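PDB 7LKK: aminofutalosine deaminase from Helicobacter pylori, which deaminates aminofutalosine in the menaquinone pathway of the bacterium, a hydrolytic reaction carried out at an active site that holds an iron(III) ion. Local coordinates for residues 21-26 / 394-399; 337-342 / 407-412. One frame throughout, in Å; residues are numbered along the deposited sequence.

Contact 1. Residues 21-26 / 394-399; sequences ASLVFL and EKFTKE
With chi1 of L23 at -65°, its CG stands beside the backbone N and opposite the carbonyl carbon, and this sends the branched end of the side chain toward F396. The lysine next door is built differently: K395 has CG anti to its backbone N (chi1 -169°) and a single bend at chi3 (-57°) in an otherwise extended chain, which brings its CE against S22 and its amine to a water shared with S22 OG. Two adjoining contacts result, one apolar and one water-mediated. In the first, L23 CD1 lies 3.9 Å from F396 CB and 4.0 Å from F396 CD2, approaching the ring obliquely, and the two side chains cross at about a right angle. The same methyl is 3.8 Å from F396 O, with L23 CD2 a little farther from that oxygen, so the leucine fork covers a peptide carbonyl as well as a phenylalanine. The N-H of F396 is buried here and has no partner in the model. In the second contact, S22 CB passes 4.1 Å from K395 CE, and the water spans the polar ends, 2.9 Å from S22 OG and 2.9 Å from K395 NZ, from which it accepts a hydrogen bond. S22 OG is also bonded to the backbone N of N68, a second tie that helps to fix the hydroxyl. Around this pair, A401 and V33 adjoin L23, while the F396 ring meets F392 and packs on A89 of the second subunit. Strand 23-25 pairs in parallel with strand 69-80, and these contacts lay the loop after strand 387-391 against it. Such joining of the two chain ends is characteristic of the small beta domain that accompanies the barrel in amidohydrolases.

Contact 2. Residues 337-342 / 407-412; sequences SLLDEL and LHAKEV
L339 meets A409 and K410 with a methyl fork that straddles A409: CD1 is nearest the backbone oxygens of A409 and K410, CD2 nearest A409 CB, and the alanine methyl is close to both branches. CD1 lies 3.4 Å from A409 O and 3.5 Å from K410 O, close approaches of a methyl to two successive carbonyls, while CD2 is 3.8 Å from A409 CB. L339 CB is also near, 3.7 Å from A409 O, so the leucine runs alongside this carbonyl from its root to its tip. The placement follows from chi1 of -68°, which keeps CG beside the backbone N of L339. A409 is the first residue to leave helical geometry after helix 401-408, and its oxygen has a polar partner too, R343 NH1; the same guanidinium forms a salt bridge with D340 through NH2. The helix opposite begins at a capped end. S337 is its N-cap, and its OG accepts from D340 N at 3.2 Å with a nearly straight N-H...O angle of 164°. One water donates to K410 O at 3.1 Å, close to the cap, although its approach to S337 OG is too short to be trusted as modelled. F390 lies against both L339 and A409, and F75 also touches L339, so strands 387-391 and 69-80 complete the apolar surroundings. On the other subunit, I334 packs on H408. The start of a helix that follows the last barrel strand, 323-325, is thus set against the turn out of a C-terminal helix, an arrangement that joins the amidohydrolase TIM barrel to its small beta domain.

In the fold
From the N terminus, the chain enters contact 1 at 21-26, then completes the N-terminal beta strands and runs round the barrel to 337-342, the first half of contact 2. It returns to contact 1 at 394-399, closing a loop of more than 360 residues, and to contact 2 at 407-412, closing a much shorter one. The segments therefore alternate and the two loops cross. The later halves are linked directly, since helix 401-408 leads from one to the other, and the contact centres are about 16 Å apart. Contact 1 ties the C-terminal part of the chain to the N-terminal strands; contact 2 ties it to the barrel.

Contact 1. Residues 21-26 / 394-399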
loop_
_atom_site.group_PDB
_atom_site.type_symbol
_atom_site.label_atom_id
_atom_site.label_comp_id
_atom_site.label_asym_id
_atom_site.label_seq_id
_atom_site.Cartn_x
_atom_site.Cartn_y
_atom_site.Cartn_z
ATOM N N ALA A 21 23.339 -1.790 16.996
ATOM C CA ALA A 21 23.091 -1.720 15.563
ATOM C C ALA A 21 23.547 -0.363 15.051
ATOM O O ALA A 21 23.737 0.581 15.823
ATOM C CB ALA A 21 21.610 -1.957 15.234
ATOM N N SER A 22 23.715 -0.279 13.727
ATOM C CA SER A 22 24.146 0.971 13.110
ATOM C C SER A 22 23.160 2.097 13.379
ATOM O O SER A 22 23.556 3.264 13.472
ATOM C CB SER A 22 24.326 0.781 11.603
ATOM O OG SER A 22 25.234 -0.269 11.323
ATOM N N LEU A 23 21.876 1.769 13.494
ATOM C CA LEU A 23 20.831 2.739 13.781
ATOM C C LEU A 23 19.948 2.180 14.884
ATOM O O LEU A 23 19.575 1.003 14.844
ATOM C CB LEU A 23 19.999 3.045 12.531
ATOM C CG LEU A 23 20.743 3.730 11.382
ATOM C CD1 LEU A 23 19.998 3.531 10.068
ATOM C CD2 LEU A 23 20.929 5.209 11.677
ATOM N N VAL A 24 19.629 3.016 15.865
ATOM C CA VAL A 24 18.742 2.652 16.963
ATOM C C VAL A 24 17.620 3.676 17.026
ATOM O O VAL A 24 17.881 4.881 17.105
ATOM C CB VAL A 24 19.489 2.582 18.309
ATOM C CG1 VAL A 24 18.518 2.269 19.439
ATOM C CG2 VAL A 24 20.597 1.545 18.249
ATOM N N PHE A 25 16.379 3.200 16.981
ATOM C CA PHE A 25 15.202 4.051 17.120
ATOM C C PHE A 25 14.735 3.960 18.568
ATOM O O PHE A 25 14.261 2.906 19.007
ATOM C CB PHE A 25 14.088 3.622 16.164
ATOM C CG PHE A 25 14.444 3.745 14.705
ATOM C CD1 PHE A 25 15.561 4.459 14.296
ATOM C CD2 PHE A 25 13.646 3.150 13.740
ATOM C CE1 PHE A 25 15.877 4.565 12.956
ATOM C CE2 PHE A 25 13.957 3.255 12.401
ATOM C CZ PHE A 25 15.072 3.964 12.006
ATOM N N LEU A 26 14.871 5.062 19.312
ATOM C CA LEU A 26 14.451 5.055 20.709
ATOM C C LEU A 26 12.935 5.035 20.843
ATOM O O LEU A 26 12.408 4.483 21.817
ATOM C CB LEU A 26 15.017 6.271 21.440
ATOM C CG LEU A 26 16.523 6.315 21.691
ATOM C CD1 LEU A 26 16.835 7.367 22.740
ATOM C CD2 LEU A 26 17.038 4.953 22.126
ATOM N N GLU A 394 22.265 -1.676 3.312
ATOM C CA GLU A 394 22.927 -0.382 3.330
ATOM C C GLU A 394 22.605 0.310 4.646
ATOM O O GLU A 394 21.703 -0.099 5.381
ATOM C CB GLU A 394 22.500 0.484 2.140
ATOM N N LYS A 395 23.363 1.360 4.943
ATOM C CA LYS A 395 23.143 2.175 6.130
ATOM C C LYS A 395 22.383 3.430 5.720
ATOM O O LYS A 395 22.842 4.180 4.851
ATOM C CB LYS A 395 24.469 2.538 6.802
ATOM C CG LYS A 395 24.320 3.158 8.184
ATOM C CD LYS A 395 25.655 3.675 8.714
ATOM C CE LYS A 395 26.707 2.577 8.752
ATOM N NZ LYS A 395 27.966 3.033 9.409
ATOM N N PHE A 396 21.224 3.651 6.335
ATOM C CA PHE A 396 20.424 4.822 6.015
ATOM C C PHE A 396 21.034 6.068 6.643
ATOM O O PHE A 396 21.667 6.010 7.703
ATOM C CB PHE A 396 18.984 4.654 6.510
ATOM C CG PHE A 396 18.344 3.350 6.121
ATOM C CD1 PHE A 396 18.556 2.796 4.869
ATOM C CD2 PHE A 396 17.516 2.681 7.011
ATOM C CE1 PHE A 396 17.962 1.597 4.514
ATOM C CE2 PHE A 396 16.920 1.483 6.665
ATOM C CZ PHE A 396 17.140 0.939 5.414
ATOM N N THR A 397 20.848 7.204 5.976
ATOM C CA THR A 397 21.185 8.473 6.598
ATOM C C THR A 397 20.278 8.712 7.802
ATOM O O THR A 397 19.175 8.165 7.901
ATOM C CB THR A 397 21.068 9.626 5.600
ATOM O OG1 THR A 397 19.690 9.854 5.283
ATOM C CG2 THR A 397 21.834 9.309 4.326
ATOM N N LYS A 398 20.768 9.531 8.735
ATOM C CA LYS A 398 20.030 9.798 9.967
ATOM C C LYS A 398 18.632 10.334 9.684
ATOM O O LYS A 398 17.647 9.882 10.283
ATOM C CB LYS A 398 20.818 10.782 10.832
ATOM C CG LYS A 398 20.568 10.661 12.321
ATOM C CD LYS A 398 21.374 11.707 13.074
ATOM C CE LYS A 398 21.360 11.455 14.570
ATOM N NZ LYS A 398 22.262 12.390 15.295
ATOM N N GLU A 399 18.518 11.298 8.767
ATOM C CA GLU A 399 17.228 11.930 8.519
ATOM C C GLU A 399 16.304 11.074 7.659
ATOM O O GLU A 399 15.090 11.304 7.661
ATOM C CB GLU A 399 17.424 13.307 7.883
ATOM C CG GLU A 399 17.946 13.289 6.462
ATOM C CD GLU A 399 17.323 14.381 5.614
ATOM O OE1 GLU A 399 17.096 15.490 6.147
ATOM O OE2 GLU A 399 17.056 14.130 4.419
HETATM O O HOH W 1 27.760 1.109 11.576
#

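Contact 2. Residues 337-342 / 407-412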
loop_
_atom_site.group_PDB
_atom_site.type_symbol
_atom_site.label_atom_id
_atom_site.label_comp_id
_atom_site.label_asym_id
_atom_site.label_seq_id
_atom_site.Cartn_x
_atom_site.Cartn_y
_atom_site.Cartn_z
ATOM N N SER A 337 0.684 -8.243 8.691
ATOM C CA SER A 337 1.975 -7.612 8.924
ATOM C C SER A 337 1.763 -6.147 9.279
ATOM O O SER A 337 1.182 -5.393 8.492
ATOM C CB SER A 337 2.857 -7.741 7.686
ATOM O OG SER A 337 3.930 -6.816 7.730
ATOM N N LEU A 338 2.218 -5.741 10.468
ATOM C CA LEU A 338 2.095 -4.337 10.841
ATOM C C LEU A 338 2.930 -3.451 9.928
ATOM O O LEU A 338 2.574 -2.290 9.696
ATOM C CB LEU A 338 2.492 -4.129 12.304
ATOM C CG LEU A 338 2.124 -2.759 12.887
ATOM C CD1 LEU A 338 0.637 -2.480 12.730
ATOM C CD2 LEU A 338 2.535 -2.648 14.346
ATOM N N LEU A 339 4.030 -3.981 9.390
ATOM C CA LEU A 339 4.839 -3.212 8.448
ATOM C C LEU A 339 4.065 -2.916 7.168
ATOM O O LEU A 339 4.164 -1.812 6.619
ATOM C CB LEU A 339 6.132 -3.963 8.139
ATOM C CG LEU A 339 7.114 -4.071 9.310
ATOM C CD1 LEU A 339 8.173 -5.127 9.039
ATOM C CD2 LEU A 339 7.758 -2.726 9.593
ATOM N N ASP A 340 3.289 -3.888 6.680
ATOM C CA ASP A 340 2.405 -3.629 5.548
ATOM C C ASP A 340 1.382 -2.554 5.890
ATOM O O ASP A 340 1.098 -1.671 5.072
ATOM C CB ASP A 340 1.696 -4.917 5.123
ATOM C CG ASP A 340 2.622 -5.899 4.430
ATOM O OD1 ASP A 340 3.781 -5.537 4.149
ATOM O OD2 ASP A 340 2.185 -7.039 4.165
ATOM N N GLU A 341 0.824 -2.611 7.103
ATOM C CA GLU A 341 -0.157 -1.614 7.522
ATOM C C GLU A 341 0.463 -0.227 7.597
ATOM O O GLU A 341 -0.183 0.770 7.251
ATOM C CB GLU A 341 -0.752 -2.002 8.877
ATOM C CG GLU A 341 -2.057 -1.298 9.209
ATOM C CD GLU A 341 -3.196 -1.739 8.315
ATOM O OE1 GLU A 341 -3.154 -2.882 7.813
ATOM O OE2 GLU A 341 -4.135 -0.942 8.109
ATOM N N LEU A 342 1.714 -0.140 8.053
ATOM C CA LEU A 342 2.376 1.156 8.152
ATOM C C LEU A 342 2.638 1.753 6.775
ATOM O O LEU A 342 2.510 2.968 6.588
ATOM C CB LEU A 342 3.677 1.018 8.942
ATOM C CG LEU A 342 3.478 0.644 10.415
ATOM C CD1 LEU A 342 4.814 0.414 11.112
ATOM C CD2 LEU A 342 2.661 1.711 11.133
ATOM N N LEU A 407 9.835 1.723 4.651
ATOM C CA LEU A 407 9.664 1.318 3.261
ATOM C C LEU A 407 10.234 -0.071 2.999
ATOM O O LEU A 407 9.667 -0.837 2.212
ATOM C CB LEU A 407 10.316 2.342 2.331
ATOM C CG LEU A 407 9.637 3.708 2.233
ATOM C CD1 LEU A 407 10.434 4.634 1.324
ATOM C CD2 LEU A 407 8.207 3.569 1.737
ATOM N N HIS A 408 11.349 -0.419 3.647
ATOM C CA HIS A 408 12.078 -1.627 3.296
ATOM C C HIS A 408 11.967 -2.759 4.310
ATOM O O HIS A 408 12.282 -3.900 3.962
ATOM C CB HIS A 408 13.562 -1.298 3.067
ATOM C CG HIS A 408 13.790 -0.294 1.980
ATOM N ND1 HIS A 408 13.468 -0.540 0.662
ATOM C CD2 HIS A 408 14.292 0.963 2.016
ATOM C CE1 HIS A 408 13.768 0.521 -0.068
ATOM N NE2 HIS A 408 14.271 1.446 0.730
ATOM N N ALA A 409 11.527 -2.486 5.538
ATOM C CA ALA A 409 11.426 -3.542 6.542
ATOM C C ALA A 409 10.306 -4.513 6.178
ATOM O O ALA A 409 9.156 -4.107 5.990
ATOM C CB ALA A 409 11.181 -2.948 7.926
ATOM N N LYS A 410 10.646 -5.796 6.073
ATOM C CA LYS A 410 9.670 -6.834 5.773
ATOM C C LYS A 410 9.627 -7.916 6.840
ATOM O O LYS A 410 8.553 -8.200 7.383
ATOM C CB LYS A 410 9.954 -7.442 4.390
ATOM C CG LYS A 410 9.209 -6.731 3.268
ATOM C CD LYS A 410 10.105 -6.429 2.080
ATOM C CE LYS A 410 10.417 -7.680 1.281
ATOM N NZ LYS A 410 11.256 -7.375 0.089
ATOM N N GLU A 411 10.765 -8.531 7.163
ATOM C CA GLU A 411 10.825 -9.581 8.170
ATOM C C GLU A 411 11.918 -9.256 9.177
ATOM O O GLU A 411 12.993 -8.776 8.807
ATOM C CB GLU A 411 11.092 -10.953 7.537
ATOM C CG GLU A 411 11.161 -12.095 8.543
ATOM C CD GLU A 411 10.891 -13.450 7.915
ATOM O OE1 GLU A 411 10.050 -13.521 6.993
ATOM O OE2 GLU A 411 11.518 -14.442 8.343
ATOM N N VAL A 412 11.638 -9.526 10.452
ATOM C CA VAL A 412 12.593 -9.213 11.505
ATOM C C VAL A 412 13.741 -10.218 11.480
ATOM O O VAL A 412 13.567 -11.398 11.140
ATOM C CB VAL A 412 11.890 -9.179 12.876
ATOM C CG1 VAL A 412 11.681 -10.586 13.428
ATOM C CG2 VAL A 412 12.665 -8.315 13.853
HETATM O O HOH W 2 5.845 -7.222 6.338
#